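Local structure of bacterial leucyl aminopeptidase (Legionella pneumophila, 6ESL) at residues 175-180 / 192-197. The protein is a zinc-dependent aminopeptidase of family M28 that removes amino acids from the N-termini of peptides, probably to supply nutrients during intracellular infection of amoebas. Residues are numbered along the deposited sequence; the frame is centred on the assembly and turned at random.
Sequences DTSTFF and VTVIGK
Six backbone hydrogen bonds join 175-180 to 192-197, parts of the beta hairpin of strands 176-183 and 188-195 at the edge of the mixed sheet of the M28 peptidase fold. Ser177 with Val194 and Phe179 with Val192 are the hydrogen-bonded antiparallel pairs; the straightest bond, Phe179 N to Val192 O, is 2.8 Å long with 170° at the hydrogen. At the end of the pairing the carbonyl of Asp175 takes two donors. Lys197 N approaches Asp175 O at 2.9 Å in the carbonyl plane, whereas Gly196 N reaches the same oxygen at 2.8 Å from above that plane. This double grip holds the turn in which Gly196 has positive phi (95°). The Asp175 carboxylate bends over Gly196, OD2 lying 3.3 Å from its CA, while OD1 forms a salt bridge with Arg173. On one face, Thr176 and Thr178 pack against helix 151-170; Thr176 CG2 meets Ile195 CG1 at 3.7 Å. Thr178 OG1 hydrogen-bonds to Glu165 OE2 of that helix, and Thr193 OG1 to Phe250 O of the neighbouring strand 248-253. On the other face, Ser177 CB touches Val194 CG1, and Phe179 CG lies between its backbone N and carbonyl carbon (chi1 59°), which lays the ring alongside Val192. Val192 CB sits over one ring face, offset toward the rim, 3.9 Å from the centroid in a CH-pi contact, and Val192 CG1 reaches Phe179 CZ at 3.5 Å.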
ATOM      1  N   ASP B 175     -22.327  -5.174 -28.241  1.00 68.17           N
ATOM      2  CA  ASP B 175     -22.219  -3.912 -27.503  1.00 66.58           C
ATOM      3  C   ASP B 175     -20.735  -3.412 -27.483  1.00 62.46           C
ATOM      4  O   ASP B 175     -20.315  -2.719 -26.563  1.00 61.56           O
ATOM      5  CB  ASP B 175     -22.869  -4.030 -26.100  1.00 66.54           C
ATOM      6  CG  ASP B 175     -22.089  -4.965 -25.128  1.00 65.39           C
ATOM      7  OD1 ASP B 175     -21.318  -5.838 -25.624  1.00 65.43           O
ATOM      8  OD2 ASP B 175     -22.281  -4.823 -23.870  1.00 60.87           O
ATOM      9  N   THR B 176     -19.998  -3.760 -28.536  1.00 60.82           N
ATOM     10  CA  THR B 176     -18.600  -3.446 -28.648  1.00 58.12           C
ATOM     11  C   THR B 176     -18.278  -2.359 -29.670  1.00 58.77           C
ATOM     12  O   THR B 176     -19.057  -2.062 -30.558  1.00 57.23           O
ATOM     13  CB  THR B 176     -17.676  -4.670 -28.990  1.00 56.03           C
ATOM     14  OG1 THR B 176     -18.035  -5.289 -30.214  1.00 53.13           O
ATOM     15  CG2 THR B 176     -17.600  -5.643 -27.859  1.00 56.27           C
ATOM     16  N   SER B 177     -17.104  -1.785 -29.524  1.00 54.38           N
ATOM     17  CA  SER B 177     -16.682  -0.704 -30.359  1.00 56.31           C
ATOM     18  C   SER B 177     -15.168  -0.559 -30.218  1.00 52.13           C
ATOM     19  O   SER B 177     -14.572  -0.860 -29.158  1.00 46.52           O
ATOM     20  CB  SER B 177     -17.437   0.578 -29.950  1.00 59.38           C
ATOM     21  OG  SER B 177     -16.991   1.677 -30.685  1.00 61.76           O
ATOM     22  N   THR B 178     -14.538  -0.203 -31.339  1.00 50.94           N
ATOM     23  CA  THR B 178     -13.118   0.025 -31.378  1.00 50.97           C
ATOM     24  C   THR B 178     -12.754   1.390 -31.936  1.00 52.05           C
ATOM     25  O   THR B 178     -13.411   1.884 -32.815  1.00 54.39           O
ATOM     26  CB  THR B 178     -12.423  -1.036 -32.189  1.00 48.92           C
ATOM     27  OG1 THR B 178     -12.742  -0.875 -33.551  1.00 51.27           O
ATOM     28  CG2 THR B 178     -12.810  -2.420 -31.663  1.00 48.97           C
ATOM     29  N   PHE B 179     -11.669   1.975 -31.463  1.00 48.94           N
ATOM     30  CA  PHE B 179     -11.115   3.157 -32.154  1.00 49.41           C
ATOM     31  C   PHE B 179      -9.630   3.374 -31.918  1.00 47.09           C
ATOM     32  O   PHE B 179      -9.083   2.914 -30.909  1.00 43.93           O
ATOM     33  CB  PHE B 179     -11.912   4.403 -31.825  1.00 50.99           C
ATOM     34  CG  PHE B 179     -11.978   4.748 -30.368  1.00 50.35           C
ATOM     35  CD1 PHE B 179     -12.991   4.231 -29.557  1.00 51.56           C
ATOM     36  CD2 PHE B 179     -11.052   5.634 -29.808  1.00 48.19           C
ATOM     37  CE1 PHE B 179     -13.079   4.614 -28.190  1.00 51.35           C
ATOM     38  CE2 PHE B 179     -11.153   6.020 -28.477  1.00 48.08           C
ATOM     39  CZ  PHE B 179     -12.147   5.488 -27.650  1.00 48.74           C
ATOM     40  N   PHE B 180      -8.976   3.997 -32.882  1.00 45.33           N
ATOM     41  CA  PHE B 180      -7.619   4.410 -32.698  1.00 44.12           C
ATOM     42  C   PHE B 180      -7.579   5.761 -32.032  1.00 45.18           C
ATOM     43  O   PHE B 180      -8.374   6.643 -32.350  1.00 46.93           O
ATOM     44  CB  PHE B 180      -6.843   4.499 -34.000  1.00 44.26           C
ATOM     45  CG  PHE B 180      -6.464   3.165 -34.591  1.00 43.24           C
ATOM     46  CD1 PHE B 180      -5.929   2.130 -33.786  1.00 41.56           C
ATOM     47  CD2 PHE B 180      -6.579   2.949 -35.998  1.00 44.60           C
ATOM     48  CE1 PHE B 180      -5.547   0.919 -34.343  1.00 41.00           C
ATOM     49  CE2 PHE B 180      -6.179   1.754 -36.572  1.00 43.51           C
ATOM     50  CZ  PHE B 180      -5.702   0.720 -35.753  1.00 42.19           C
ATOM     51  N   VAL B 192      -7.958   1.482 -28.681  1.00 34.87           N
ATOM     52  CA  VAL B 192      -8.884   1.500 -27.588  1.00 36.29           C
ATOM     53  C   VAL B 192     -10.096   0.633 -28.031  1.00 40.08           C
ATOM     54  O   VAL B 192     -10.651   0.787 -29.183  1.00 39.91           O
ATOM     55  CB  VAL B 192      -9.402   2.886 -27.247  1.00 38.52           C
ATOM     56  CG1 VAL B 192     -10.459   2.841 -26.139  1.00 40.41           C
ATOM     57  CG2 VAL B 192      -8.243   3.795 -26.789  1.00 37.66           C
ATOM     58  N   THR B 193     -10.482  -0.280 -27.144  1.00 40.09           N
ATOM     59  CA  THR B 193     -11.587  -1.201 -27.376  1.00 42.95           C
ATOM     60  C   THR B 193     -12.537  -1.100 -26.194  1.00 43.42           C
ATOM     61  O   THR B 193     -12.130  -0.717 -25.097  1.00 41.83           O
ATOM     62  CB  THR B 193     -11.097  -2.652 -27.515  1.00 41.99           C
ATOM     63  OG1 THR B 193     -10.732  -3.163 -26.228  1.00 42.54           O
ATOM     64  CG2 THR B 193      -9.893  -2.721 -28.442  1.00 41.06           C
ATOM     65  N   VAL B 194     -13.801  -1.442 -26.411  1.00 44.77           N
ATOM     66  CA  VAL B 194     -14.793  -1.320 -25.340  1.00 45.80           C
ATOM     67  C   VAL B 194     -15.868  -2.361 -25.451  1.00 47.12           C
ATOM     68  O   VAL B 194     -16.331  -2.652 -26.584  1.00 49.24           O
ATOM     69  CB  VAL B 194     -15.386   0.118 -25.217  1.00 48.37           C
ATOM     70  CG1 VAL B 194     -16.148   0.552 -26.463  1.00 52.31           C
ATOM     71  CG2 VAL B 194     -16.220   0.273 -23.955  1.00 48.38           C
ATOM     72  N   ILE B 195     -16.235  -2.928 -24.296  1.00 47.77           N
ATOM     73  CA  ILE B 195     -17.341  -3.879 -24.178  1.00 51.67           C
ATOM     74  C   ILE B 195     -18.370  -3.225 -23.293  1.00 52.88           C
ATOM     75  O   ILE B 195     -18.085  -3.005 -22.121  1.00 49.35           O
ATOM     76  CB  ILE B 195     -16.902  -5.249 -23.617  1.00 50.24           C
ATOM     77  CG1 ILE B 195     -15.883  -5.879 -24.574  1.00 49.23           C
ATOM     78  CG2 ILE B 195     -18.093  -6.217 -23.534  1.00 52.73           C
ATOM     79  CD1 ILE B 195     -14.979  -6.905 -23.906  1.00 49.29           C
ATOM     80  N   GLY B 196     -19.554  -2.918 -23.870  1.00 54.57           N
ATOM     81  CA  GLY B 196     -20.580  -2.117 -23.178  1.00 56.06           C
ATOM     82  C   GLY B 196     -20.477  -0.643 -23.537  1.00 57.24           C
ATOM     83  O   GLY B 196     -20.508   0.250 -22.653  1.00 58.31           O
ATOM     84  N   LYS B 197     -20.365  -0.383 -24.835  1.00 61.15           N
ATOM     85  CA  LYS B 197     -20.106   0.955 -25.376  1.00 63.84           C
ATOM     86  C   LYS B 197     -21.086   2.026 -24.935  1.00 68.10           C
ATOM     87  O   LYS B 197     -20.684   3.167 -24.801  1.00 67.29           O
ATOM     88  CB  LYS B 197     -20.070   0.939 -26.882  1.00 65.71           C
ATOM     89  CG  LYS B 197     -21.452   0.773 -27.514  1.00 70.67           C
ATOM     90  CD  LYS B 197     -21.376   0.283 -28.946  1.00 72.79           C
ATOM     91  CE  LYS B 197     -22.697   0.507 -29.680  1.00 77.96           C
ATOM     92  NZ  LYS B 197     -22.491   0.522 -31.133  1.00 79.04           N
TER